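Local coordinates for tegumental protein 20.8 kDa (Clonorchis sinensis, PDB 5X2E) that binds a calcium ion through the calmodulin-like EF-hand domain that forms the N-terminal part of a longer tegumental-allergen-like protein, at residues Asn5-Val8 and Ser9-Asp13; Ile68-Phe71 and Arg72-Lys75; Met36-Lys39 and Trp40-Phe44. All coordinates share one frame; numbering follows the deposited sequence.

Interaction 1: residues Asn5-Val8 and Ser9-Asp13. With CA (calcium ion), chain B.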
loop_
_atom_site.group_PDB
_atom_site.type_symbol
_atom_site.label_atom_id
_atom_site.label_comp_id
_atom_site.label_asym_id
_atom_site.label_seq_id
_atom_site.Cartn_x
_atom_site.Cartn_y
_atom_site.Cartn_z
ATOM N N ASN A 5 -7.635 0.078 2.734
ATOM C CA ASN A 5 -8.105 -0.032 1.370
ATOM C C ASN A 5 -7.048 0.376 0.339
ATOM O O ASN A 5 -6.840 -0.307 -0.666
ATOM C CB ASN A 5 -9.326 0.850 1.238
ATOM C CG ASN A 5 -10.084 0.667 -0.046
ATOM O OD1 ASN A 5 -9.559 0.222 -1.054
ATOM N ND2 ASN A 5 -11.351 1.068 -0.020
ATOM N N ILE A 6 -6.386 1.506 0.575
ATOM C CA ILE A 6 -5.429 2.021 -0.408
ATOM C C ILE A 6 -4.240 1.059 -0.523
ATOM O O ILE A 6 -3.771 0.796 -1.632
ATOM C CB ILE A 6 -5.002 3.467 -0.044
ATOM C CG1 ILE A 6 -6.211 4.411 -0.200
ATOM C CG2 ILE A 6 -3.820 3.925 -0.912
ATOM C CD1 ILE A 6 -6.077 5.743 0.522
ATOM N N PHE A 7 -3.786 0.495 0.596
ATOM C CA PHE A 7 -2.674 -0.472 0.549
ATOM C C PHE A 7 -3.063 -1.630 -0.373
ATOM O O PHE A 7 -2.297 -2.033 -1.251
ATOM C CB PHE A 7 -2.317 -1.048 1.927
ATOM C CG PHE A 7 -1.138 -1.965 1.868
ATOM C CD1 PHE A 7 0.123 -1.483 2.175
ATOM C CD2 PHE A 7 -1.285 -3.314 1.514
ATOM C CE1 PHE A 7 1.237 -2.295 2.091
ATOM C CE2 PHE A 7 -0.167 -4.132 1.412
ATOM C CZ PHE A 7 1.087 -3.625 1.706
ATOM N N VAL A 8 -4.232 -2.197 -0.118
ATOM C CA VAL A 8 -4.694 -3.314 -0.936
ATOM C C VAL A 8 -4.852 -2.916 -2.396
ATOM O O VAL A 8 -4.440 -3.653 -3.296
ATOM C CB VAL A 8 -5.987 -3.900 -0.352
ATOM C CG1 VAL A 8 -6.637 -4.879 -1.334
ATOM C CG2 VAL A 8 -5.655 -4.579 0.981
ATOM N N SER A 9 -5.347 -1.709 -2.649
ATOM C CA SER A 9 -5.447 -1.239 -4.029
ATOM C C SER A 9 -4.097 -1.090 -4.753
ATOM O O SER A 9 -3.950 -1.443 -5.928
ATOM C CB SER A 9 -6.164 0.089 -4.069
ATOM O OG SER A 9 -6.410 0.411 -5.420
ATOM N N ILE A 10 -3.110 -0.552 -4.057
ATOM C CA ILE A 10 -1.794 -0.382 -4.660
ATOM C C ILE A 10 -1.109 -1.748 -4.901
ATOM O O ILE A 10 -0.501 -1.972 -5.949
ATOM C CB ILE A 10 -0.908 0.513 -3.783
ATOM C CG1 ILE A 10 -1.494 1.929 -3.692
ATOM C CG2 ILE A 10 0.510 0.548 -4.339
ATOM C CD1 ILE A 10 -0.839 2.777 -2.599
ATOM N N ASP A 11 -1.225 -2.637 -3.925
ATOM C CA ASP A 11 -0.541 -3.913 -3.930
ATOM C C ASP A 11 -1.329 -4.922 -4.752
ATOM O O ASP A 11 -1.929 -5.890 -4.234
ATOM C CB ASP A 11 -0.345 -4.412 -2.503
ATOM C CG ASP A 11 0.370 -5.720 -2.455
ATOM O OD1 ASP A 11 1.259 -5.963 -3.303
ATOM O OD2 ASP A 11 0.011 -6.541 -1.580
ATOM N N LYS A 12 -1.354 -4.686 -6.056
ATOM C CA LYS A 12 -2.304 -5.363 -6.928
ATOM C C LYS A 12 -2.013 -6.852 -7.077
ATOM O O LYS A 12 -2.904 -7.607 -7.419
ATOM C CB LYS A 12 -2.302 -4.704 -8.301
ATOM C CG LYS A 12 -0.943 -4.614 -8.901
ATOM C CD LYS A 12 -0.994 -3.854 -10.203
ATOM C CE LYS A 12 0.195 -4.205 -11.033
ATOM N NZ LYS A 12 -0.053 -3.865 -12.450
ATOM N N ASP A 13 -0.769 -7.274 -6.837
ATOM C CA ASP A 13 -0.460 -8.705 -6.927
ATOM C C ASP A 13 -0.564 -9.435 -5.586
ATOM O O ASP A 13 -0.334 -10.646 -5.511
ATOM C CB ASP A 13 0.903 -8.938 -7.564
ATOM C CG ASP A 13 2.030 -8.335 -6.780
ATOM O OD1 ASP A 13 1.842 -7.818 -5.637
ATOM O OD2 ASP A 13 3.163 -8.414 -7.293
HETATM CA CA CA B . 3.053 -6.048 -4.637
HETATM O O HOH W 1 5.118 -6.248 -5.730
#

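Interaction 2: residues Ile68-Phe71 and Arg72-Lys75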
loop_
_atom_site.group_PDB
_atom_site.type_symbol
_atom_site.label_atom_id
_atom_site.label_comp_id
_atom_site.label_asym_id
_atom_site.label_seq_id
_atom_site.Cartn_x
_atom_site.Cartn_y
_atom_site.Cartn_z
ATOM N N ILE A 68 -5.270 -5.650 7.076
ATOM C CA ILE A 68 -5.181 -5.632 5.629
ATOM C C ILE A 68 -5.606 -6.987 5.094
ATOM O O ILE A 68 -6.289 -7.072 4.073
ATOM C CB ILE A 68 -3.745 -5.282 5.151
ATOM C CG1 ILE A 68 -3.555 -3.769 5.043
ATOM C CG2 ILE A 68 -3.452 -5.890 3.784
ATOM C CD1 ILE A 68 -3.587 -3.079 6.361
ATOM N N ILE A 69 -5.192 -8.055 5.763
ATOM C CA ILE A 69 -5.555 -9.390 5.292
ATOM C C ILE A 69 -7.079 -9.588 5.297
ATOM O O ILE A 69 -7.647 -10.141 4.357
ATOM C CB ILE A 69 -4.861 -10.470 6.129
ATOM C CG1 ILE A 69 -3.339 -10.400 5.934
ATOM C CG2 ILE A 69 -5.396 -11.845 5.751
ATOM C CD1 ILE A 69 -2.589 -11.257 6.935
ATOM N N ASP A 70 -7.740 -9.143 6.360
ATOM C CA ASP A 70 -9.205 -9.249 6.444
ATOM C C ASP A 70 -9.837 -8.509 5.295
ATOM O O ASP A 70 -10.732 -9.018 4.615
ATOM C CB ASP A 70 -9.714 -8.670 7.756
ATOM C CG ASP A 70 -9.767 -9.692 8.845
ATOM O OD1 ASP A 70 -9.756 -10.890 8.523
ATOM O OD2 ASP A 70 -9.842 -9.298 10.022
ATOM N N PHE A 71 -9.360 -7.289 5.078
ATOM C CA PHE A 71 -9.920 -6.487 4.002
ATOM C C PHE A 71 -9.686 -7.154 2.656
ATOM O O PHE A 71 -10.566 -7.170 1.816
ATOM C CB PHE A 71 -9.343 -5.069 3.995
ATOM C CG PHE A 71 -9.926 -4.186 2.914
ATOM C CD1 PHE A 71 -9.312 -4.072 1.668
ATOM C CD2 PHE A 71 -11.090 -3.471 3.147
ATOM C CE1 PHE A 71 -9.861 -3.286 0.673
ATOM C CE2 PHE A 71 -11.640 -2.655 2.158
ATOM C CZ PHE A 71 -11.027 -2.572 0.926
ATOM N N ARG A 72 -8.485 -7.677 2.447
ATOM C CA ARG A 72 -8.167 -8.393 1.234
ATOM C C ARG A 72 -9.099 -9.566 0.997
ATOM O O ARG A 72 -9.600 -9.738 -0.108
ATOM C CB ARG A 72 -6.716 -8.899 1.315
ATOM C CG ARG A 72 -6.206 -9.671 0.087
ATOM C CD ARG A 72 -5.399 -8.804 -0.830
ATOM N NE ARG A 72 -4.244 -8.183 -0.177
ATOM C CZ ARG A 72 -3.384 -7.383 -0.809
ATOM N NH1 ARG A 72 -3.594 -7.070 -2.093
ATOM N NH2 ARG A 72 -2.327 -6.874 -0.167
ATOM N N GLU A 73 -9.351 -10.366 2.032
ATOM C CA GLU A 73 -10.224 -11.513 1.885
ATOM C C GLU A 73 -11.652 -11.056 1.589
ATOM O O GLU A 73 -12.343 -11.663 0.780
ATOM C CB GLU A 73 -10.186 -12.384 3.149
ATOM C CG GLU A 73 -8.838 -13.066 3.329
ATOM C CD GLU A 73 -8.710 -13.830 4.621
ATOM O OE1 GLU A 73 -9.593 -13.699 5.490
ATOM O OE2 GLU A 73 -7.693 -14.567 4.737
ATOM N N GLN A 74 -12.100 -9.987 2.258
ATOM C CA GLN A 74 -13.463 -9.444 2.055
ATOM C C GLN A 74 -13.632 -8.828 0.687
ATOM O O GLN A 74 -14.674 -8.978 0.070
ATOM C CB GLN A 74 -13.814 -8.371 3.083
ATOM C CG GLN A 74 -13.855 -8.857 4.471
ATOM C CD GLN A 74 -13.946 -7.734 5.475
ATOM O OE1 GLN A 74 -14.352 -6.610 5.143
ATOM N NE2 GLN A 74 -13.579 -8.029 6.718
ATOM N N LYS A 75 -12.610 -8.108 0.226
ATOM C CA LYS A 75 -12.673 -7.460 -1.083
ATOM C C LYS A 75 -12.808 -8.530 -2.138
ATOM O O LYS A 75 -13.614 -8.424 -3.056
ATOM C CB LYS A 75 -11.420 -6.610 -1.342
ATOM C CG LYS A 75 -11.404 -5.965 -2.745
ATOM C CD LYS A 75 -10.025 -5.384 -3.034
ATOM C CE LYS A 75 -9.938 -4.732 -4.420
ATOM N NZ LYS A 75 -8.567 -4.206 -4.774
HETATM O O HOH W 2 -12.680 -10.571 6.870
#

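Interaction 3: residues Met36-Lys39 and Trp40-Phe44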
loop_
_atom_site.group_PDB
_atom_site.type_symbol
_atom_site.label_atom_id
_atom_site.label_comp_id
_atom_site.label_asym_id
_atom_site.label_seq_id
_atom_site.Cartn_x
_atom_site.Cartn_y
_atom_site.Cartn_z
ATOM N N MET A 36 3.809 12.511 -4.202
ATOM C CA MET A 36 3.225 11.433 -3.414
ATOM C C MET A 36 4.151 10.230 -3.355
ATOM O O MET A 36 4.203 9.514 -2.346
ATOM C CB MET A 36 1.878 11.028 -4.043
ATOM C CG MET A 36 1.161 9.930 -3.354
ATOM S SD MET A 36 0.717 10.549 -1.733
ATOM C CE MET A 36 -0.665 11.603 -2.192
ATOM N N VAL A 37 4.863 9.979 -4.452
ATOM C CA VAL A 37 5.776 8.839 -4.478
ATOM C C VAL A 37 6.869 9.023 -3.415
ATOM O O VAL A 37 7.082 8.129 -2.563
ATOM C CB VAL A 37 6.388 8.635 -5.901
ATOM C CG1 VAL A 37 7.410 7.514 -5.859
ATOM C CG2 VAL A 37 5.304 8.369 -6.939
ATOM N N GLU A 38 7.508 10.183 -3.427
ATOM C CA GLU A 38 8.538 10.471 -2.427
ATOM C C GLU A 38 7.991 10.439 -1.002
ATOM O O GLU A 38 8.671 9.984 -0.099
ATOM C CB GLU A 38 9.180 11.826 -2.693
ATOM C CG GLU A 38 10.139 11.816 -3.861
ATOM C CD GLU A 38 11.575 11.597 -3.444
ATOM O OE1 GLU A 38 12.256 12.611 -3.163
ATOM O OE2 GLU A 38 12.024 10.423 -3.403
ATOM N N LYS A 39 6.765 10.915 -0.796
ATOM C CA LYS A 39 6.188 10.932 0.546
ATOM C C LYS A 39 5.983 9.507 1.075
ATOM O O LYS A 39 6.286 9.220 2.234
ATOM C CB LYS A 39 4.863 11.704 0.562
ATOM C CG LYS A 39 4.964 13.173 0.180
ATOM C CD LYS A 39 3.568 13.793 0.244
ATOM C CE LYS A 39 3.267 14.689 -0.960
ATOM N NZ LYS A 39 4.128 15.909 -0.995
ATOM N N TRP A 40 5.474 8.608 0.237
ATOM C CA TRP A 40 5.292 7.201 0.637
ATOM C C TRP A 40 6.632 6.542 0.938
ATOM O O TRP A 40 6.761 5.743 1.882
ATOM C CB TRP A 40 4.531 6.419 -0.458
ATOM C CG TRP A 40 3.035 6.555 -0.319
ATOM C CD1 TRP A 40 2.293 7.715 -0.432
ATOM C CD2 TRP A 40 2.104 5.509 -0.003
ATOM N NE1 TRP A 40 0.968 7.444 -0.202
ATOM C CE2 TRP A 40 0.823 6.099 0.062
ATOM C CE3 TRP A 40 2.226 4.128 0.246
ATOM C CZ2 TRP A 40 -0.319 5.364 0.359
ATOM C CZ3 TRP A 40 1.071 3.401 0.520
ATOM C CH2 TRP A 40 -0.177 4.027 0.581
ATOM N N LYS A 41 7.627 6.836 0.118
ATOM C CA LYS A 41 8.948 6.247 0.341
ATOM C C LYS A 41 9.493 6.737 1.687
ATOM O O LYS A 41 10.050 5.965 2.462
ATOM C CB LYS A 41 9.916 6.608 -0.788
ATOM C CG LYS A 41 9.647 5.964 -2.140
ATOM C CD LYS A 41 10.647 6.443 -3.197
ATOM C CE LYS A 41 10.449 5.718 -4.547
ATOM N NZ LYS A 41 11.452 6.119 -5.559
ATOM N N GLN A 42 9.311 8.021 1.977
ATOM C CA GLN A 42 9.850 8.578 3.196
ATOM C C GLN A 42 9.129 8.095 4.440
ATOM O O GLN A 42 9.751 7.809 5.458
ATOM C CB GLN A 42 9.792 10.084 3.103
ATOM C CG GLN A 42 10.801 10.615 2.114
ATOM C CD GLN A 42 10.871 12.131 2.098
ATOM O OE1 GLN A 42 10.195 12.803 2.879
ATOM N NE2 GLN A 42 11.695 12.678 1.205
ATOM N N LEU A 43 7.811 8.002 4.364
ATOM C CA LEU A 43 7.033 7.541 5.511
ATOM C C LEU A 43 7.126 6.015 5.729
ATOM O O LEU A 43 7.220 5.560 6.873
ATOM C CB LEU A 43 5.553 7.955 5.360
ATOM C CG LEU A 43 5.217 9.460 5.394
ATOM C CD1 LEU A 43 3.772 9.743 4.985
ATOM C CD2 LEU A 43 5.474 10.069 6.760
ATOM N N PHE A 44 7.150 5.235 4.641
ATOM C CA PHE A 44 6.943 3.775 4.710
ATOM C C PHE A 44 8.132 2.943 4.260
ATOM O O PHE A 44 8.116 1.716 4.380
ATOM C CB PHE A 44 5.725 3.396 3.881
ATOM C CG PHE A 44 4.495 4.125 4.286
ATOM C CD1 PHE A 44 4.075 4.150 5.609
ATOM C CD2 PHE A 44 3.729 4.774 3.318
ATOM C CE1 PHE A 44 2.921 4.842 5.977
ATOM C CE2 PHE A 44 2.586 5.454 3.672
ATOM C CZ PHE A 44 2.180 5.492 5.003
HETATM O O HOH W 3 11.321 8.871 -5.770
#

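Interaction 1: residues Asn5-Val8 and Ser9-Asp13
F7 and D11, one helical turn apart, lie side by side and point the same way where the helix runs out into the calcium loop. The last full backbone bond of that turn runs from D11 N to F7 O, 2.9 Å, after which D11 leaves helical geometry at the centre of an inverse gamma turn. Along the D11 side chain, CB lies 3.3 Å from F7 O. With CG anti to the backbone N (chi1 -179°), the carboxylate is carried forward past the F7 ring, their planes 65° apart. CG stands 3.5 Å from the calcium, behind the bonding oxygen and not itself a ligand. The two oxygens then divide the work. OD1 binds calcium at 2.2 Å; OD2 passes F7 CE2 at 3.8 Å and is held by a hydrogen bond from N16 N and a salt bridge to R72. A carboxylate suits this place because one oxygen can serve the metal while the other is anchored, which should also fix its rotation. D13 adds OD1 at 2.4 Å from the calcium, and a water binds at 2.3 Å. T15, V17 and E22 complete the site, giving the ligand order of an EF-hand loop. On the neighbouring helical face two branched aliphatic chains cross, touching at I6 CG2 and I10 CD1, 3.6 Å apart. This apolar side sits on Y26 of helix 20-29 and on W40 of helix 35-44, while F7 meets the F57 ring and touches I18 of strand 17-19, and V8 faces helix 65-79.

Interaction 2: residues Ile68-Phe71 and Arg72-Lys75
F71 sets CG anti to the backbone N (chi1 -178°), which carries the ring across to K75, with F71 CE1 4.2 Å from K75 CB; the K75 torsions only send its own chain onward. Both lie on the amphipathic helix 65-79, the last of the chain, which packs on helices 3-10 and 54-61 of the EF-hand fold. Regular helical bonding joins the two halves; K75 N binds F71 O at 2.8 Å. K75 suits the border of the buried face: its CB lies beside the ring, and its extended chain carries the amine away from the helix. The ring rests on I4, N5 and V8 of helix 3-10, and I68 also reaches V8 as well as L54 and C58 of helix 54-61, so the aromatic and the branched aliphatic residue fill the side turned to those helices. R72 starts out in the same way as F71, then turns about CB-CG (chi2 98°) and again about CG-CD. That folded path leads the guanidinium to the calcium loop, where NH2 makes a salt bridge to D11 OD2 and a hydrogen bond to N16 OD1. I68 CG2 lies 4.2 Å from the same NH2, an apolar flank beside the charge. The outer face is mostly polar, with I69 among its charged residues. I69 and E73 run side by side, I69 CG2 3.7 Å from E73 OE2, a methyl beside one carboxylate oxygen. D70 and E73 cross with OD1 and OE1 4.1 Å apart, a repulsion of like charges that solvent at this exposed surface probably weakens. Q74 extends back over D70, its CG 3.1 Å from D70 O, and its NE2 gives a hydrogen bond of 2.7 Å to a water also weakly bound to D70 O and OD1.

Interaction 3: residues Met36-Lys39 and Trp40-Phe44
W40, K41, Q42 and L43 each direct their backbone N-H to the carbonyl oxygen four residues earlier, of M36, V37, E38 and K39 in turn, with W40 N to M36 O at 3.0 Å. This regular turn sets side chains in pairs along the helix. In the first pair, M36 and W40 point the same way. M36 sends CG out anti to its own nitrogen (chi1 180°) and then bends at the next two torsions, so that the sulfur curls against the indole. SD lies 3.5 Å from W40 NE1 and equally close to CD1. The thioether is at the ring's edge, 4.3 Å from SD to the centroid of the five-membered ring and 77° off its normal, a Met-aromatic contact probably favoured by the partly positive ring edge meeting the polarisable sulfur. One face of the same indole is taken by F44, whose CE2 stands 3.6 Å above the W40 plane, offset toward the rim. The second pair is V37 and K41. V37 CG1 touches K41 CE at 3.8 Å, the aliphatic part of the lysine running alongside the valine, while the lysine amine makes a cation-pi contact with Y20. A water joins K41 to E38: it accepts from K41 NZ at 2.8 Å and donates to E38 OE2 at 2.9 Å. The water bridges the two charged groups, whose OE2 and NZ are not in contact. Beyond this helix, W40 packs on L23 of helix 20-29 and I52 of strand 51-53. A large flat side chain suits a place with so many neighbours: the buried indole joins the first helix of the second helix-loop-helix to the first hand, as in a paired EF-hand fold.

From the N terminus, interaction 1 comes first, interaction 3 next and interaction 2 last. Each joins neighbouring turns of a single helix, or the helix end and the metal loop, so none closes a long loop, and the three follow in series without nesting or crossing. Interaction 1 lies between the others in space. Its I6 and I10 meet W40 of interaction 3, linking the first helices of the two hands. The D11-R72 salt bridge ties the calcium loop to helix 65-79 of interaction 2, with apolar packing on helix 3-10 beside it. Interactions 2 and 3 lie on opposite sides of the chain's centre, their nearest atoms about 10 Å apart.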